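Protein yhhW (Escherichia coli, PDB 1TQ5) cleaves quercetin with molecular oxygen in vitro, as a two-domain cupin of the pirin family that binds one divalent metal ion. Local coordinates at residues Asp61-Thr66 / Lys155-Met160; Leu65-Glu70 / Leu162-Leu167; Met79-Gln84 / Pro128-Arg133; Gln91-Ser94 / Arg100-Glu103. All coordinates share one frame; numbering follows the deposited sequence.

Interaction 1. Residues Asp61-Thr66 / Lys155-Met160; sequences DMEILT and KVHQDM
E63 reaches out of the N-terminal cupin domain to V156 and H157 of the C-terminal one, so the contact belongs to the face-to-face seam of this bicupin. E63 opens the strand 63-70, whereas 155-160 runs from the end of strand 154-155 through an irregular link to strand 161-167. The glutamate chain is bent at its second torsion (chi2 -69°), which brings the carboxylate to the edge of the H157 imidazole: the two side chains cross at about a right angle, their planes 74° apart. OE2 of E63 comes in at the ring edge, 3.6 Å from CD2 of H157. The other oxygen serves the backbone, as H157 N donates to E63 OE1 over 3.2 Å in an almost straight bond that arrives from well above the carboxylate plane. Further partners hold both oxygens, R129 through a salt bridge to OE1 and S94 OG through a hydrogen bond to OE2, and R129 also binds K155 O. H157 is the centre of an inverse gamma turn, with a weak bond from Q158 N back to V156 O, and this turn presents its N-H to the acid. With an alanine here, the H157 amide would probably be left without its acceptor, S94 OG without the carboxylate it bonds, and R129 without one of its acid partners. Beside the carboxylate, V156 CG2 lies 4.1 Å from E63 OE1.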
# COMPACT_ATOMS: atom_id res chain seq x y z
N ASP A 61 17.00 -4.74 2.81
CA ASP A 61 16.10 -5.81 2.37
C ASP A 61 14.62 -5.52 2.59
O ASP A 61 14.03 -5.98 3.56
CB ASP A 61 16.45 -7.12 3.09
CG ASP A 61 17.95 -7.40 3.11
OD1 ASP A 61 18.60 -7.30 2.05
OD2 ASP A 61 18.47 -7.72 4.20
N MSE A 62 14.01 -4.76 1.68
CA MSE A 62 12.60 -4.42 1.80
C MSE A 62 12.15 -3.57 0.61
O MSE A 62 12.87 -2.68 0.17
CB MSE A 62 12.34 -3.66 3.11
CG MSE A 62 10.87 -3.51 3.51
SE MSE A 62 10.05 -5.03 4.10
CE MSE A 62 10.65 -5.11 5.77
N GLU A 63 10.96 -3.87 0.10
CA GLU A 63 10.39 -3.12 -1.02
C GLU A 63 9.47 -2.08 -0.40
O GLU A 63 8.49 -2.43 0.25
CB GLU A 63 9.58 -4.04 -1.94
CG GLU A 63 10.38 -5.20 -2.55
CD GLU A 63 11.42 -4.74 -3.57
OE1 GLU A 63 11.04 -4.47 -4.73
OE2 GLU A 63 12.61 -4.65 -3.21
N ILE A 64 9.80 -0.81 -0.59
CA ILE A 64 9.00 0.27 -0.03
C ILE A 64 8.19 0.99 -1.10
O ILE A 64 8.75 1.65 -1.98
CB ILE A 64 9.88 1.32 0.68
CG1 ILE A 64 10.83 0.63 1.65
CG2 ILE A 64 8.99 2.31 1.43
CD1 ILE A 64 10.15 -0.16 2.75
N LEU A 65 6.87 0.86 -1.02
CA LEU A 65 5.98 1.48 -1.99
C LEU A 65 5.21 2.65 -1.38
O LEU A 65 4.70 2.55 -0.27
CB LEU A 65 4.99 0.45 -2.51
CG LEU A 65 3.82 1.01 -3.33
CD1 LEU A 65 4.31 1.40 -4.72
CD2 LEU A 65 2.73 -0.03 -3.41
N THR A 66 5.13 3.75 -2.12
CA THR A 66 4.39 4.93 -1.65
C THR A 66 3.25 5.27 -2.62
O THR A 66 3.44 5.26 -3.83
CB THR A 66 5.29 6.17 -1.57
OG1 THR A 66 6.46 5.89 -0.78
CG2 THR A 66 4.53 7.33 -0.94
N LYS A 155 7.94 -3.14 -11.42
CA LYS A 155 8.46 -4.40 -10.91
C LYS A 155 8.59 -4.42 -9.40
O LYS A 155 8.93 -3.41 -8.77
CB LYS A 155 9.83 -4.72 -11.53
CG LYS A 155 10.45 -5.99 -10.96
CD LYS A 155 11.57 -6.54 -11.83
CE LYS A 155 11.02 -7.13 -13.12
NZ LYS A 155 12.10 -7.68 -14.00
N VAL A 156 8.29 -5.57 -8.82
CA VAL A 156 8.40 -5.75 -7.38
C VAL A 156 9.14 -7.08 -7.22
O VAL A 156 8.83 -8.05 -7.91
CB VAL A 156 7.00 -5.79 -6.69
CG1 VAL A 156 6.22 -7.01 -7.15
CG2 VAL A 156 7.16 -5.78 -5.18
N HIS A 157 10.13 -7.10 -6.34
CA HIS A 157 10.92 -8.31 -6.10
C HIS A 157 10.24 -9.26 -5.12
O HIS A 157 10.78 -9.58 -4.06
CB HIS A 157 12.31 -7.92 -5.57
CG HIS A 157 13.12 -7.13 -6.54
ND1 HIS A 157 13.59 -7.66 -7.73
CD2 HIS A 157 13.53 -5.84 -6.52
CE1 HIS A 157 14.26 -6.73 -8.39
NE2 HIS A 157 14.24 -5.62 -7.68
N GLN A 158 9.05 -9.70 -5.49
CA GLN A 158 8.27 -10.61 -4.66
C GLN A 158 7.17 -11.20 -5.53
O GLN A 158 6.67 -10.54 -6.44
CB GLN A 158 7.69 -9.83 -3.47
CG GLN A 158 6.82 -10.63 -2.51
CD GLN A 158 7.44 -11.96 -2.10
OE1 GLN A 158 7.30 -12.95 -2.81
NE2 GLN A 158 8.12 -11.97 -0.97
N ASP A 159 6.83 -12.45 -5.27
CA ASP A 159 5.78 -13.12 -6.04
C ASP A 159 4.43 -12.54 -5.65
O ASP A 159 3.61 -13.21 -5.02
CB ASP A 159 5.79 -14.63 -5.74
CG ASP A 159 4.76 -15.39 -6.55
OD1 ASP A 159 4.37 -16.50 -6.13
OD2 ASP A 159 4.36 -14.89 -7.63
N MSE A 160 4.20 -11.28 -6.01
CA MSE A 160 2.93 -10.64 -5.67
C MSE A 160 2.49 -9.62 -6.70
O MSE A 160 3.30 -9.03 -7.41
CB MSE A 160 3.05 -9.94 -4.30
CG MSE A 160 3.86 -8.64 -4.30
SE MSE A 160 2.92 -7.19 -4.88
CE MSE A 160 2.01 -6.78 -3.37

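Interaction 2. Residues Leu65-Glu70 / Leu162-Leu167; sequences LTYVLE and LYRWAL
L162 meets L65 tip to tip at the start of the second strand, methyl against methyl. The two CD2 atoms of L162 and L65 stand only 3.4 Å apart, tighter than an ordinary carbon contact, in the apolar layer between the two cupin domains. Two residues on, R164 crosses Y67 at about a right angle. Its chain sets out with CG anti to the backbone N and then bends at chi3 (58°), carrying NH2 to the phenol. NH2 of R164 gives a weak hydrogen bond to Y67 OH at 3.3 Å; the oxygen lies at the guanidinium edge, in its plane, while the tyrosine ring is turned 74° from that plane. CD of R164 also packs against Y67 OH, at 3.5 Å. Stronger bonds fix both groups: Q142 OE1 takes NH1 of R164, G88 O takes NH2, and the phenol pairs with E222 OE2. The two strands run in the same direction on facing sheets, with the CA atoms of Y67 and R164 10.4 Å apart. Strand 63-70 lies between strands 112-119 and 90-94 of the N-terminal sheet, and strand 161-167 between 221-228 and 141-146 of the C-terminal one.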
# COMPACT_ATOMS: atom_id res chain seq x y z
N LEU A 65 6.87 0.86 -1.02
CA LEU A 65 5.98 1.48 -1.99
C LEU A 65 5.21 2.65 -1.38
O LEU A 65 4.70 2.55 -0.27
CB LEU A 65 4.99 0.45 -2.51
CG LEU A 65 3.82 1.01 -3.33
CD1 LEU A 65 4.31 1.40 -4.72
CD2 LEU A 65 2.73 -0.03 -3.41
N THR A 66 5.13 3.75 -2.12
CA THR A 66 4.39 4.93 -1.65
C THR A 66 3.25 5.27 -2.62
O THR A 66 3.44 5.26 -3.83
CB THR A 66 5.29 6.17 -1.57
OG1 THR A 66 6.46 5.89 -0.78
CG2 THR A 66 4.53 7.33 -0.94
N TYR A 67 2.07 5.54 -2.07
CA TYR A 67 0.92 5.93 -2.87
C TYR A 67 0.41 7.25 -2.30
O TYR A 67 -0.07 7.30 -1.17
CB TYR A 67 -0.18 4.87 -2.82
CG TYR A 67 -1.41 5.22 -3.63
CD1 TYR A 67 -1.30 5.93 -4.83
CD2 TYR A 67 -2.69 4.83 -3.22
CE1 TYR A 67 -2.43 6.25 -5.60
CE2 TYR A 67 -3.82 5.14 -3.98
CZ TYR A 67 -3.68 5.85 -5.17
OH TYR A 67 -4.78 6.15 -5.93
N VAL A 68 0.54 8.32 -3.08
CA VAL A 68 0.11 9.65 -2.65
C VAL A 68 -1.37 9.88 -2.95
O VAL A 68 -1.81 9.77 -4.10
CB VAL A 68 0.93 10.76 -3.35
CG1 VAL A 68 0.54 12.12 -2.80
CG2 VAL A 68 2.43 10.50 -3.14
N LEU A 69 -2.12 10.19 -1.90
CA LEU A 69 -3.56 10.42 -2.01
C LEU A 69 -3.91 11.90 -2.14
O LEU A 69 -4.85 12.26 -2.85
CB LEU A 69 -4.25 9.85 -0.77
CG LEU A 69 -3.99 8.37 -0.49
CD1 LEU A 69 -4.61 7.97 0.84
CD2 LEU A 69 -4.58 7.54 -1.62
N GLU A 70 -3.16 12.75 -1.46
CA GLU A 70 -3.41 14.19 -1.49
C GLU A 70 -2.10 14.95 -1.30
O GLU A 70 -1.28 14.58 -0.46
CB GLU A 70 -4.40 14.55 -0.39
CG GLU A 70 -4.77 16.03 -0.33
CD GLU A 70 -5.56 16.37 0.93
OE1 GLU A 70 -6.58 15.70 1.19
OE2 GLU A 70 -5.16 17.31 1.66
N LEU A 162 -0.23 -6.22 -7.32
CA LEU A 162 -1.01 -5.17 -6.67
C LEU A 162 -1.83 -4.46 -7.74
O LEU A 162 -1.30 -4.05 -8.77
CB LEU A 162 -0.09 -4.15 -5.98
CG LEU A 162 -0.78 -2.91 -5.39
CD1 LEU A 162 -1.78 -3.31 -4.31
CD2 LEU A 162 0.28 -1.96 -4.81
N TYR A 163 -3.13 -4.34 -7.49
CA TYR A 163 -4.03 -3.68 -8.41
C TYR A 163 -4.69 -2.49 -7.74
O TYR A 163 -4.96 -2.52 -6.53
CB TYR A 163 -5.14 -4.63 -8.85
CG TYR A 163 -4.69 -5.87 -9.58
CD1 TYR A 163 -4.72 -5.93 -10.97
CD2 TYR A 163 -4.26 -6.99 -8.87
CE1 TYR A 163 -4.34 -7.09 -11.64
CE2 TYR A 163 -3.88 -8.15 -9.53
CZ TYR A 163 -3.92 -8.19 -10.92
OH TYR A 163 -3.53 -9.34 -11.58
N ARG A 164 -4.94 -1.44 -8.51
CA ARG A 164 -5.67 -0.28 -8.02
C ARG A 164 -6.99 -0.46 -8.76
O ARG A 164 -7.02 -0.44 -9.99
CB ARG A 164 -5.01 1.04 -8.42
CG ARG A 164 -5.87 2.24 -8.06
CD ARG A 164 -5.14 3.56 -8.22
NE ARG A 164 -4.63 3.79 -9.57
CZ ARG A 164 -4.03 4.91 -9.95
NH1 ARG A 164 -3.59 5.04 -11.20
NH2 ARG A 164 -3.87 5.91 -9.09
N TRP A 165 -8.06 -0.66 -8.01
CA TRP A 165 -9.37 -0.92 -8.59
C TRP A 165 -10.37 0.22 -8.35
O TRP A 165 -10.79 0.45 -7.21
CB TRP A 165 -9.93 -2.21 -7.99
CG TRP A 165 -10.71 -3.07 -8.93
CD1 TRP A 165 -11.54 -2.66 -9.94
CD2 TRP A 165 -10.76 -4.50 -8.93
NE1 TRP A 165 -12.10 -3.74 -10.56
CE2 TRP A 165 -11.64 -4.89 -9.96
CE3 TRP A 165 -10.15 -5.50 -8.16
CZ2 TRP A 165 -11.93 -6.23 -10.24
CZ3 TRP A 165 -10.43 -6.83 -8.44
CH2 TRP A 165 -11.32 -7.18 -9.47
N ALA A 166 -10.73 0.93 -9.41
CA ALA A 166 -11.70 2.01 -9.28
C ALA A 166 -13.05 1.45 -9.70
O ALA A 166 -13.19 0.88 -10.78
CB ALA A 166 -11.31 3.19 -10.18
N LEU A 167 -14.05 1.60 -8.84
CA LEU A 167 -15.39 1.09 -9.13
C LEU A 167 -16.47 2.14 -8.96
O LEU A 167 -16.49 2.86 -7.96
CB LEU A 167 -15.72 -0.11 -8.23
CG LEU A 167 -14.89 -1.38 -8.36
CD1 LEU A 167 -15.37 -2.39 -7.34
CD2 LEU A 167 -15.01 -1.95 -9.76

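Interaction 3. Residues Met79-Gln84 / Pro128-Arg133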
# COMPACT_ATOMS: atom_id res chain seq x y z
N MSE A 79 21.76 8.32 -3.10
CA MSE A 79 22.06 8.13 -4.51
C MSE A 79 21.87 9.53 -5.07
O MSE A 79 22.17 10.52 -4.40
CB MSE A 79 21.04 7.18 -5.15
CG MSE A 79 21.62 6.02 -5.93
SE MSE A 79 22.16 4.62 -4.91
CE MSE A 79 23.89 4.42 -5.47
N GLY A 80 21.36 9.64 -6.29
CA GLY A 80 21.14 10.95 -6.85
C GLY A 80 19.66 11.15 -7.06
O GLY A 80 19.21 12.21 -7.51
N ASN A 81 18.89 10.12 -6.71
CA ASN A 81 17.45 10.13 -6.89
C ASN A 81 16.69 11.22 -6.14
O ASN A 81 16.56 11.19 -4.92
CB ASN A 81 16.88 8.76 -6.52
CG ASN A 81 17.41 7.65 -7.42
OD1 ASN A 81 17.27 6.46 -7.13
ND2 ASN A 81 18.03 8.04 -8.53
N LYS A 82 16.18 12.17 -6.91
CA LYS A 82 15.38 13.29 -6.42
C LYS A 82 14.12 13.20 -7.26
O LYS A 82 14.21 13.09 -8.49
CB LYS A 82 16.09 14.62 -6.69
CG LYS A 82 17.42 14.79 -5.99
CD LYS A 82 17.25 15.25 -4.56
CE LYS A 82 16.60 16.63 -4.50
NZ LYS A 82 16.42 17.12 -3.11
N GLU A 83 12.95 13.24 -6.62
CA GLU A 83 11.69 13.13 -7.35
C GLU A 83 10.47 13.66 -6.58
O GLU A 83 10.39 13.53 -5.36
CB GLU A 83 11.44 11.66 -7.72
CG GLU A 83 10.12 11.40 -8.42
CD GLU A 83 10.22 11.53 -9.93
OE1 GLU A 83 9.25 11.99 -10.56
OE2 GLU A 83 11.28 11.16 -10.49
N GLN A 84 9.53 14.27 -7.30
CA GLN A 84 8.30 14.77 -6.69
C GLN A 84 7.13 13.94 -7.19
O GLN A 84 6.89 13.84 -8.39
CB GLN A 84 8.09 16.25 -7.01
CG GLN A 84 9.08 17.17 -6.30
CD GLN A 84 8.54 18.57 -6.09
OE1 GLN A 84 9.20 19.40 -5.47
NE2 GLN A 84 7.34 18.83 -6.60
N PRO A 128 20.03 -2.02 -4.86
CA PRO A 128 19.16 -0.86 -4.65
C PRO A 128 18.64 -0.26 -5.95
O PRO A 128 19.40 -0.06 -6.89
CB PRO A 128 20.07 0.10 -3.90
CG PRO A 128 20.95 -0.82 -3.10
CD PRO A 128 21.30 -1.88 -4.12
N ARG A 129 17.34 0.03 -5.98
CA ARG A 129 16.73 0.61 -7.17
C ARG A 129 15.56 1.51 -6.81
O ARG A 129 14.91 1.32 -5.78
CB ARG A 129 16.24 -0.50 -8.11
CG ARG A 129 15.21 -1.40 -7.47
CD ARG A 129 13.87 -1.33 -8.18
NE ARG A 129 12.84 -2.03 -7.42
CZ ARG A 129 11.62 -2.29 -7.86
NH1 ARG A 129 11.26 -1.92 -9.09
NH2 ARG A 129 10.77 -2.93 -7.08
N TYR A 130 15.31 2.51 -7.65
CA TYR A 130 14.22 3.44 -7.42
C TYR A 130 13.46 3.70 -8.70
O TYR A 130 14.03 4.14 -9.70
CB TYR A 130 14.73 4.77 -6.88
CG TYR A 130 13.61 5.78 -6.75
CD1 TYR A 130 12.64 5.64 -5.76
CD2 TYR A 130 13.49 6.84 -7.65
CE1 TYR A 130 11.57 6.52 -5.67
CE2 TYR A 130 12.42 7.73 -7.57
CZ TYR A 130 11.46 7.56 -6.58
OH TYR A 130 10.39 8.41 -6.50
N GLU A 131 12.16 3.43 -8.67
CA GLU A 131 11.32 3.65 -9.83
C GLU A 131 10.06 4.42 -9.48
O GLU A 131 9.55 4.35 -8.35
CB GLU A 131 10.96 2.32 -10.49
CG GLU A 131 12.14 1.61 -11.11
CD GLU A 131 11.72 0.43 -11.96
OE1 GLU A 131 11.04 0.64 -12.98
OE2 GLU A 131 12.07 -0.71 -11.59
N GLN A 132 9.56 5.16 -10.45
CA GLN A 132 8.36 5.96 -10.27
C GLN A 132 7.61 5.87 -11.59
O GLN A 132 8.24 5.82 -12.64
CB GLN A 132 8.74 7.41 -9.96
CG GLN A 132 7.62 8.27 -9.38
CD GLN A 132 6.62 8.74 -10.42
OE1 GLN A 132 7.00 9.31 -11.45
NE2 GLN A 132 5.34 8.52 -10.15
N ARG A 133 6.29 5.83 -11.53
CA ARG A 133 5.50 5.75 -12.75
C ARG A 133 4.18 6.50 -12.67
O ARG A 133 3.54 6.55 -11.62
CB ARG A 133 5.21 4.29 -13.11
CG ARG A 133 4.35 4.11 -14.36
CD ARG A 133 4.63 2.78 -15.04
NE ARG A 133 4.04 2.69 -16.38
CZ ARG A 133 4.36 1.75 -17.27
NH1 ARG A 133 5.26 0.83 -16.96
NH2 ARG A 133 3.77 1.72 -18.45
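At one margin of the N-terminal cupin barrel, N81 and E83 meet Y130 and Q132, which brings together the edge strands of its two sheets: 82-86 ends the four-stranded sheet and 129-133 ends the seven-stranded one. Y130 is the centrepiece. With CG anti to the backbone N (chi1 175°), it carries its ring from its own strand towards the other sheet. There the ring passes N81, whose CB sits 4.1 Å from Y130 CD2, the two side chains sliding past each other in opposite directions. Farther out, the aliphatic part of E83 crosses the end of the ring at about a right angle, with E83 CB and E83 CG each 3.6 Å from Y130 OH. The hydroxyl itself is engaged with Q91 OE1, and the ring stacks on H75. The side chain of Y130 lies about 7 Å from that of the metal ligand H101. Q132 continues the contact, its CG 4.1 Å from E83 CG. E83 OE1 and Q132 OE1 are 3.6 Å apart without a hydrogen bond between them, while the amide nitrogen of Q132 donates to F90 O. R129 and E131 point away from strand 82-86 and are joined by a salt bridge, R129 NH1 to E131 OE2, of 2.9 Å. A leucine in place of Y130 would probably leave Q91 OE1 without its hydroxyl partner and H75 without its stacking ring. Ring and carboxylate chain thus fill the margin between two sheets whose edges approach without backbone pairing, the build of a cupin beta-barrel.

Interaction 4. Residues Gln91-Ser94 / Arg100-Glu103; sequences QIMS and RHSE. With CD (cadmium ion), chain B.
M93 and H101 face each other from antiparallel segments on opposing sheets, their CA atoms 9.7 Å apart, and the spacing grows to 11.5 Å between the CA atoms of Q91 and E103, so that side chains alone bridge it. M93, a selenomethionine, runs extended to its selenium and then turns at chi3 (87°), which lays the terminal methyl over the imidazole of H101. This is a CH-pi contact: M93 CE stands 3.6 Å from the centroid of the H101 ring, only 14° off its normal. The selenium approaches the same ring more obliquely. H101 carries its own ring in the crowded position between backbone N and carbonyl carbon, and its far edge is given to a cadmium ion, which lies in the ring plane 2.6 Å from H101 NE2. The M93 methyl therefore packs on the face of the imidazole and leaves the coordinating edge to the metal. H59 and two waters complete the ligands seen on the ion, and the ring of H57 meets that of H101 at about 80°. Beside this pair, Q91 and E103 come from opposite directions without bonding. The Q91 amide is anchored elsewhere: OE1 to the hydroxyl of Y130, NE2 to T66 OG1. H57, a ligand of the native divalent metal, and E103, probably one by similarity, are not among the ligands of the cadmium seen here. Three histidines, probably joined by one glutamate, on the inner wall of the beta-barrel are consistent with the cupin metal site of pirins.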
# COMPACT_ATOMS: atom_id res chain seq x y z
N GLN A 91 5.40 5.29 -6.30
CA GLN A 91 6.85 5.28 -6.37
C GLN A 91 7.23 4.02 -5.62
O GLN A 91 6.52 3.60 -4.70
CB GLN A 91 7.46 6.52 -5.69
CG GLN A 91 7.60 6.44 -4.17
CD GLN A 91 8.23 7.70 -3.57
OE1 GLN A 91 8.87 8.47 -4.28
NE2 GLN A 91 8.04 7.90 -2.27
N ILE A 92 8.31 3.37 -6.03
CA ILE A 92 8.74 2.18 -5.34
C ILE A 92 10.25 2.20 -5.20
O ILE A 92 10.96 2.72 -6.06
CB ILE A 92 8.29 0.89 -6.07
CG1 ILE A 92 8.58 -0.33 -5.18
CG2 ILE A 92 9.00 0.76 -7.40
CD1 ILE A 92 7.99 -1.63 -5.71
N MSE A 93 10.73 1.65 -4.09
CA MSE A 93 12.15 1.61 -3.81
C MSE A 93 12.53 0.27 -3.17
O MSE A 93 11.83 -0.22 -2.29
CB MSE A 93 12.50 2.76 -2.86
CG MSE A 93 13.98 2.95 -2.56
SE MSE A 93 14.21 4.34 -1.42
CE MSE A 93 14.03 3.50 0.16
N SER A 94 13.62 -0.32 -3.64
CA SER A 94 14.11 -1.57 -3.10
C SER A 94 15.33 -1.23 -2.26
O SER A 94 16.33 -0.75 -2.79
CB SER A 94 14.51 -2.53 -4.22
OG SER A 94 13.40 -2.94 -4.99
N ARG A 100 19.67 4.75 2.19
CA ARG A 100 19.14 5.78 3.07
C ARG A 100 18.25 6.70 2.25
O ARG A 100 18.54 6.98 1.09
CB ARG A 100 20.28 6.59 3.70
CG ARG A 100 20.95 5.91 4.89
CD ARG A 100 22.20 6.65 5.33
NE ARG A 100 23.27 6.55 4.34
CZ ARG A 100 23.84 5.40 3.97
NH1 ARG A 100 23.44 4.25 4.50
NH2 ARG A 100 24.80 5.40 3.06
N HIS A 101 17.16 7.17 2.84
CA HIS A 101 16.29 8.07 2.10
C HIS A 101 15.49 8.96 3.03
O HIS A 101 15.47 8.75 4.25
CB HIS A 101 15.32 7.29 1.20
CG HIS A 101 14.17 6.67 1.92
ND1 HIS A 101 12.90 6.61 1.39
CD2 HIS A 101 14.09 6.08 3.14
CE1 HIS A 101 12.09 6.02 2.24
NE2 HIS A 101 12.79 5.68 3.31
N SER A 102 14.86 9.97 2.45
CA SER A 102 14.03 10.89 3.20
C SER A 102 12.85 11.24 2.31
O SER A 102 12.94 11.14 1.08
CB SER A 102 14.81 12.16 3.55
OG SER A 102 15.04 12.94 2.39
N GLU A 103 11.75 11.63 2.93
CA GLU A 103 10.52 12.01 2.23
C GLU A 103 9.91 13.17 2.98
O GLU A 103 9.68 13.08 4.18
CB GLU A 103 9.51 10.86 2.21
CG GLU A 103 9.50 10.03 0.95
CD GLU A 103 10.29 8.75 1.08
OE1 GLU A 103 10.11 8.07 2.12
OE2 GLU A 103 11.06 8.43 0.16
CD CD B . 11.71 4.91 5.52
O HOH W 1 10.88 4.03 7.90
O HOH W 2 9.36 4.33 4.80

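Overall arrangement
From the N terminus, interactions 1 and 2 open together on strand 63-70, sharing L65 and T66, before 79-84 begins interaction 3 and 91-94 begins interaction 4. Interaction 4 closes first, at 100-103, over a short local loop; interaction 3 closes round it at 128-133, and both therefore lie within the long excursions of interactions 1 and 2. Those two overlap at their start and cross, 155-160 closing the first before 162-167 closes the second. Interactions 3 and 4 thus join the two sheets of the N-terminal barrel about its metal site, while 1 and 2 fasten that barrel to the C-terminal one. R129 and S94 relay polar bonds between interactions 1, 3 and 4.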